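Local coordinates for protein adenylyltransferase MntA (Shewanella oneidensis MR-1, PDB 6M6U), which neutralises its cognate toxin HepT by successively transferring three AMP groups from ATP to a toxin tyrosine, and also binds its own promoter, at residues K11-N16 / I42-A47; L22-G27 / V73-A78. The protein carries 2 engineered substitutions. All coordinates share one frame; numbering follows the deposited sequence.

Interaction 1 (K11-N16 / I42-A47)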
loop_
_atom_site.group_PDB
_atom_site.type_symbol
_atom_site.label_atom_id
_atom_site.label_comp_id
_atom_site.label_asym_id
_atom_site.label_seq_id
_atom_site.Cartn_x
_atom_site.Cartn_y
_atom_site.Cartn_z
ATOM N N LYS E 11 4.531 -5.169 31.402
ATOM C CA LYS E 11 3.470 -5.999 31.963
ATOM C C LYS E 11 2.790 -6.832 30.882
ATOM O O LYS E 11 2.591 -8.041 31.050
ATOM C CB LYS E 11 2.446 -5.137 32.699
ATOM C CG LYS E 11 1.238 -5.938 33.159
ATOM C CD LYS E 11 0.322 -5.153 34.078
ATOM C CE LYS E 11 -0.859 -6.018 34.499
ATOM N NZ LYS E 11 -0.398 -7.370 34.951
ATOM N N LEU E 12 2.432 -6.199 29.761
ATOM C CA LEU E 12 1.742 -6.910 28.685
ATOM C C LEU E 12 2.555 -8.096 28.179
ATOM O O LEU E 12 2.010 -9.186 27.972
ATOM C CB LEU E 12 1.440 -5.954 27.536
ATOM C CG LEU E 12 0.234 -5.046 27.746
ATOM C CD1 LEU E 12 0.197 -3.973 26.666
ATOM C CD2 LEU E 12 -1.044 -5.875 27.721
ATOM N N LEU E 13 3.858 -7.902 27.965
ATOM C CA LEU E 13 4.684 -8.994 27.459
ATOM C C LEU E 13 4.906 -10.061 28.525
ATOM O O LEU E 13 4.845 -11.259 28.228
ATOM C CB LEU E 13 6.020 -8.454 26.947
ATOM C CG LEU E 13 5.941 -7.449 25.795
ATOM C CD1 LEU E 13 7.319 -6.873 25.498
ATOM C CD2 LEU E 13 5.341 -8.089 24.549
ATOM N N ARG E 14 5.164 -9.650 29.768
ATOM C CA ARG E 14 5.304 -10.624 30.846
ATOM C C ARG E 14 4.042 -11.461 30.997
ATOM O O ARG E 14 4.112 -12.686 31.146
ATOM C CB ARG E 14 5.633 -9.913 32.155
ATOM C CG ARG E 14 7.040 -9.372 32.218
ATOM C CD ARG E 14 7.824 -10.080 33.300
ATOM N NE ARG E 14 7.547 -9.533 34.622
ATOM C CZ ARG E 14 7.696 -10.211 35.756
ATOM N NH1 ARG E 14 8.107 -11.473 35.729
ATOM N NH2 ARG E 14 7.425 -9.630 36.916
ATOM N N ASP E 15 2.873 -10.815 30.942
ATOM C CA ASP E 15 1.610 -11.526 31.086
ATOM C C ASP E 15 1.312 -12.446 29.914
ATOM O O ASP E 15 0.510 -13.372 30.069
ATOM C CB ASP E 15 0.448 -10.539 31.239
ATOM C CG ASP E 15 0.525 -9.727 32.520
ATOM O OD1 ASP E 15 1.441 -9.968 33.336
ATOM O OD2 ASP E 15 -0.342 -8.846 32.711
ATOM N N ASN E 16 1.922 -12.219 28.747
ATOM C CA ASN E 16 1.546 -12.946 27.540
ATOM C C ASN E 16 2.626 -13.863 26.981
ATOM O O ASN E 16 2.316 -14.683 26.111
ATOM C CB ASN E 16 1.110 -11.962 26.442
ATOM C CG ASN E 16 -0.290 -11.428 26.662
ATOM O OD1 ASN E 16 -1.268 -12.023 26.214
ATOM N ND2 ASN E 16 -0.395 -10.305 27.354
ATOM N N ILE E 42 9.925 -3.391 19.355
ATOM C CA ILE E 42 10.202 -4.112 20.588
ATOM C C ILE E 42 10.739 -5.493 20.238
ATOM O O ILE E 42 10.214 -6.169 19.344
ATOM C CB ILE E 42 8.939 -4.226 21.468
ATOM C CG1 ILE E 42 8.373 -2.838 21.758
ATOM C CG2 ILE E 42 9.248 -4.970 22.771
ATOM C CD1 ILE E 42 6.922 -2.856 22.177
ATOM N N ALA E 43 11.786 -5.909 20.940
ATOM C CA ALA E 43 12.390 -7.217 20.757
ATOM C C ALA E 43 12.311 -7.989 22.066
ATOM O O ALA E 43 12.493 -7.420 23.146
ATOM C CB ALA E 43 13.847 -7.102 20.303
ATOM N N VAL E 44 12.038 -9.283 21.963
ATOM C CA VAL E 44 11.926 -10.144 23.130
ATOM C C VAL E 44 12.724 -11.412 22.880
ATOM O O VAL E 44 12.861 -11.878 21.744
ATOM C CB VAL E 44 10.458 -10.490 23.471
ATOM C CG1 VAL E 44 9.742 -9.270 24.024
ATOM C CG2 VAL E 44 9.738 -11.015 22.239
ATOM N N LEU E 45 13.271 -11.956 23.958
ATOM C CA LEU E 45 13.842 -13.291 23.963
ATOM C C LEU E 45 13.103 -14.094 25.017
ATOM O O LEU E 45 13.010 -13.668 26.173
ATOM C CB LEU E 45 15.345 -13.269 24.257
ATOM C CG LEU E 45 16.066 -14.620 24.161
ATOM C CD1 LEU E 45 16.078 -15.129 22.724
ATOM C CD2 LEU E 45 17.480 -14.521 24.707
ATOM N N ALA E 46 12.553 -15.227 24.610
ATOM C CA ALA E 46 11.949 -16.188 25.514
ATOM C C ALA E 46 12.700 -17.509 25.397
ATOM O O ALA E 46 13.551 -17.689 24.520
ATOM C CB ALA E 46 10.459 -16.375 25.206
ATOM N N ALA E 47 12.373 -18.444 26.294
ATOM C CA ALA E 47 13.021 -19.753 26.261
ATOM C C ALA E 47 12.766 -20.466 24.938
ATOM O O ALA E 47 13.677 -21.082 24.371
ATOM C CB ALA E 47 12.543 -20.611 27.433
#

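Interaction 2 (L22-G27 / V73-A78)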
loop_
_atom_site.group_PDB
_atom_site.type_symbol
_atom_site.label_atom_id
_atom_site.label_comp_id
_atom_site.label_asym_id
_atom_site.label_seq_id
_atom_site.Cartn_x
_atom_site.Cartn_y
_atom_site.Cartn_z
ATOM N N LEU E 22 14.133 -11.497 28.012
ATOM C CA LEU E 22 14.673 -10.183 27.699
ATOM C C LEU E 22 13.625 -9.366 26.963
ATOM O O LEU E 22 12.949 -9.883 26.071
ATOM C CB LEU E 22 15.949 -10.292 26.842
ATOM C CG LEU E 22 17.187 -10.922 27.492
ATOM C CD1 LEU E 22 18.203 -11.345 26.440
ATOM C CD2 LEU E 22 17.836 -9.984 28.506
ATOM N N ILE E 23 13.485 -8.097 27.347
ATOM C CA ILE E 23 12.688 -7.119 26.610
ATOM C C ILE E 23 13.600 -5.962 26.229
ATOM O O ILE E 23 14.289 -5.403 27.091
ATOM C CB ILE E 23 11.492 -6.597 27.430
ATOM C CG1 ILE E 23 10.532 -7.726 27.800
ATOM C CG2 ILE E 23 10.753 -5.519 26.656
ATOM C CD1 ILE E 23 9.338 -7.255 28.597
ATOM N N TYR E 24 13.602 -5.604 24.947
ATOM C CA TYR E 24 14.327 -4.439 24.459
ATOM C C TYR E 24 13.387 -3.526 23.702
ATOM O O TYR E 24 12.560 -3.987 22.906
ATOM C CB TYR E 24 15.477 -4.795 23.511
ATOM C CG TYR E 24 16.583 -5.594 24.131
ATOM C CD1 TYR E 24 17.553 -4.984 24.911
ATOM C CD2 TYR E 24 16.668 -6.960 23.921
ATOM C CE1 TYR E 24 18.570 -5.719 25.475
ATOM C CE2 TYR E 24 17.676 -7.698 24.478
ATOM C CZ TYR E 24 18.623 -7.076 25.257
ATOM O OH TYR E 24 19.633 -7.825 25.812
ATOM N N LEU E 25 13.534 -2.234 23.949
ATOM C CA LEU E 25 13.035 -1.211 23.050
ATOM C C LEU E 25 14.188 -0.828 22.132
ATOM O O LEU E 25 15.313 -0.629 22.602
ATOM C CB LEU E 25 12.535 -0.006 23.848
ATOM C CG LEU E 25 11.751 1.101 23.155
ATOM C CD1 LEU E 25 10.371 0.606 22.717
ATOM C CD2 LEU E 25 11.638 2.292 24.095
ATOM N N PHE E 26 13.932 -0.776 20.827
ATOM C CA PHE E 26 14.982 -0.397 19.890
ATOM C C PHE E 26 14.375 0.493 18.811
ATOM O O PHE E 26 13.204 0.881 18.877
ATOM C CB PHE E 26 15.699 -1.633 19.316
ATOM C CG PHE E 26 14.865 -2.461 18.364
ATOM C CD1 PHE E 26 15.105 -2.415 16.996
ATOM C CD2 PHE E 26 13.871 -3.313 18.837
ATOM C CE1 PHE E 26 14.352 -3.180 16.110
ATOM C CE2 PHE E 26 13.112 -4.081 17.958
ATOM C CZ PHE E 26 13.356 -4.014 16.590
ATOM N N GLY E 27 15.192 0.842 17.824
ATOM C CA GLY E 27 14.702 1.692 16.766
ATOM C C GLY E 27 14.501 3.124 17.227
ATOM O O GLY E 27 15.165 3.627 18.140
ATOM N N VAL E 73 9.506 -8.191 17.707
ATOM C CA VAL E 73 10.545 -9.010 17.102
ATOM C C VAL E 73 10.902 -10.119 18.080
ATOM O O VAL E 73 11.246 -9.851 19.237
ATOM C CB VAL E 73 11.778 -8.167 16.736
ATOM C CG1 VAL E 73 12.994 -9.055 16.541
ATOM C CG2 VAL E 73 11.509 -7.348 15.476
ATOM N N ASP E 74 10.800 -11.365 17.627
ATOM C CA ASP E 74 11.292 -12.495 18.404
ATOM C C ASP E 74 12.784 -12.635 18.131
ATOM O O ASP E 74 13.186 -12.975 17.014
ATOM C CB ASP E 74 10.539 -13.774 18.052
ATOM C CG ASP E 74 11.033 -14.987 18.843
ATOM O OD1 ASP E 74 11.775 -14.809 19.834
ATOM O OD2 ASP E 74 10.668 -16.124 18.479
ATOM N N LEU E 75 13.607 -12.368 19.148
ATOM C CA LEU E 75 15.053 -12.412 18.961
ATOM C C LEU E 75 15.542 -13.811 18.607
ATOM O O LEU E 75 16.598 -13.957 17.982
ATOM C CB LEU E 75 15.758 -11.908 20.220
ATOM C CG LEU E 75 15.649 -10.401 20.446
ATOM C CD1 LEU E 75 16.155 -10.016 21.829
ATOM C CD2 LEU E 75 16.421 -9.670 19.368
ATOM N N ARG E 76 14.792 -14.849 18.988
ATOM C CA ARG E 76 15.269 -16.213 18.798
ATOM C C ARG E 76 15.215 -16.648 17.338
ATOM O O ARG E 76 15.935 -17.574 16.956
ATOM C CB ARG E 76 14.463 -17.175 19.678
ATOM C CG ARG E 76 15.106 -18.539 19.852
ATOM C CD ARG E 76 14.443 -19.342 20.969
ATOM N NE ARG E 76 14.799 -18.846 22.295
ATOM C CZ ARG E 76 15.978 -19.061 22.879
ATOM N NH1 ARG E 76 16.917 -19.754 22.244
ATOM N NH2 ARG E 76 16.225 -18.577 24.093
ATOM N N SER E 77 14.395 -15.999 16.514
ATOM C CA SER E 77 14.359 -16.281 15.087
ATOM C C SER E 77 14.786 -15.092 14.238
ATOM O O SER E 77 14.813 -15.203 13.007
ATOM C CB SER E 77 12.956 -16.732 14.663
ATOM O OG SER E 77 12.046 -15.649 14.711
ATOM N N ALA E 78 15.125 -13.965 14.854
ATOM C CA ALA E 78 15.486 -12.775 14.104
ATOM C C ALA E 78 16.841 -12.945 13.420
ATOM O O ALA E 78 17.689 -13.746 13.832
ATOM C CB ALA E 78 15.515 -11.558 15.025
#

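Interaction 1 (K11-N16 / I42-A47)
Leu13 of helix 6-16 reaches strand 40-46 through a single methyl group, CD1, which settles against two branched side chains at once. The distance from Leu13 CD1 to Val44 CG1 is 3.7 Å, and Leu13 CD1 lies 3.8 Å from Ile42 CG2. Ile42 and Val44 are two apart on the strand, and their CB atoms both face the helix, whereas Ala43 between them directs its methyl group away; one leucine tip therefore bridges two successive residues of the same sheet face. In Ile42 it is the short branch that touches: CG2, anti to the backbone N (chi1 of CG1 -56°), is turned to Leu13 CD1. No hydrogen bond crosses between the segments, and all three touching residues are buried.

Around this contact Leu58 of helix 52-66 and Ile23 of strand 20-26 touch Leu13, Leu62 touches Ile42, and Leu72 touches both Ile42 and Val44. Within the helical segment 11-16, a salt bridge from Lys11 NZ to Asp15 OD2, 2.7 Å long, lies on the exposed side. Asn16, which packs on Leu58, donates from ND2 to Leu12 O, also at 2.7 Å and nearly straight. The arrangement is a worked case of helix-on-sheet packing, here joining the N-terminal helix to the central sheet of a polymerase beta-type nucleotidyltransferase domain.

Interaction 2 (L22-G27 / V73-A78)
The backbones of 22-27 and 73-78 stay well apart, with their nearest CA atoms, those of Tyr24 and Val73, 9.5 Å from each other, because strand 40-46 runs between strands 20-26 and 70-74; only side chains span the gap. Two aromatic residues on one strand face do so. At the first, Leu75 CD1 comes to the edge of the Tyr24 ring, near its plane, 3.7 Å from Tyr24 CD2 and 3.8 Å from Tyr24 CE2, so that one methyl sits beside a ring bond and not over the face. At the second, Val73 CG2 meets the Phe26 ring likewise at its edge, 4.0 Å from Phe26 CZ. In both pairs the side chains cross at about a right angle. Phe26 has CG between its backbone N and carbonyl carbon (chi1 70°), a torsion that brings CZ, the far end of the ring, to Val73 CG2.

The Tyr24 hydroxyl is hydrogen-bonded to Asp100. Phe103 of helix 97-125 packs on both Tyr24 and Leu75, and Leu82 of helix 80-89 touches both Phe26 and Val73. At the end of strand 70-74, Asp74 OD1 accepts from Arg76 N at 3.1 Å, an Asx turn leading into the loop, in which the donor lies above the carboxylate plane. Phe26 packs on the engineered Glu41, and Gly27 opens the GSX(10)DXD motif, whose two aspartates are engineered to glutamate here; this places the contact in the hydrophobic layer beside the magnesium-binding site of the nucleotidyltransferase fold.

From the N terminus, the chain passes through helix 6-16, strand 20-26, strand 40-46, helix 52-66 and strand 70-74 in turn. Interaction 1 closes a loop from the first helix to strand 40-46, and interaction 2 opens inside that loop, at 22-27, and closes beyond it, at 73-78; the two therefore cross and do not nest. Their centres are 9 Å apart, and strand 40-46 joins them, since Ile42 O and Val44 O probably accept hydrogen bonds from Val73 N and Leu75 N. Interaction 1 ties the N-terminal helix to one face of the sheet; interaction 2 links two strands on the opposite face, which helices 80-89 and 97-125 cover.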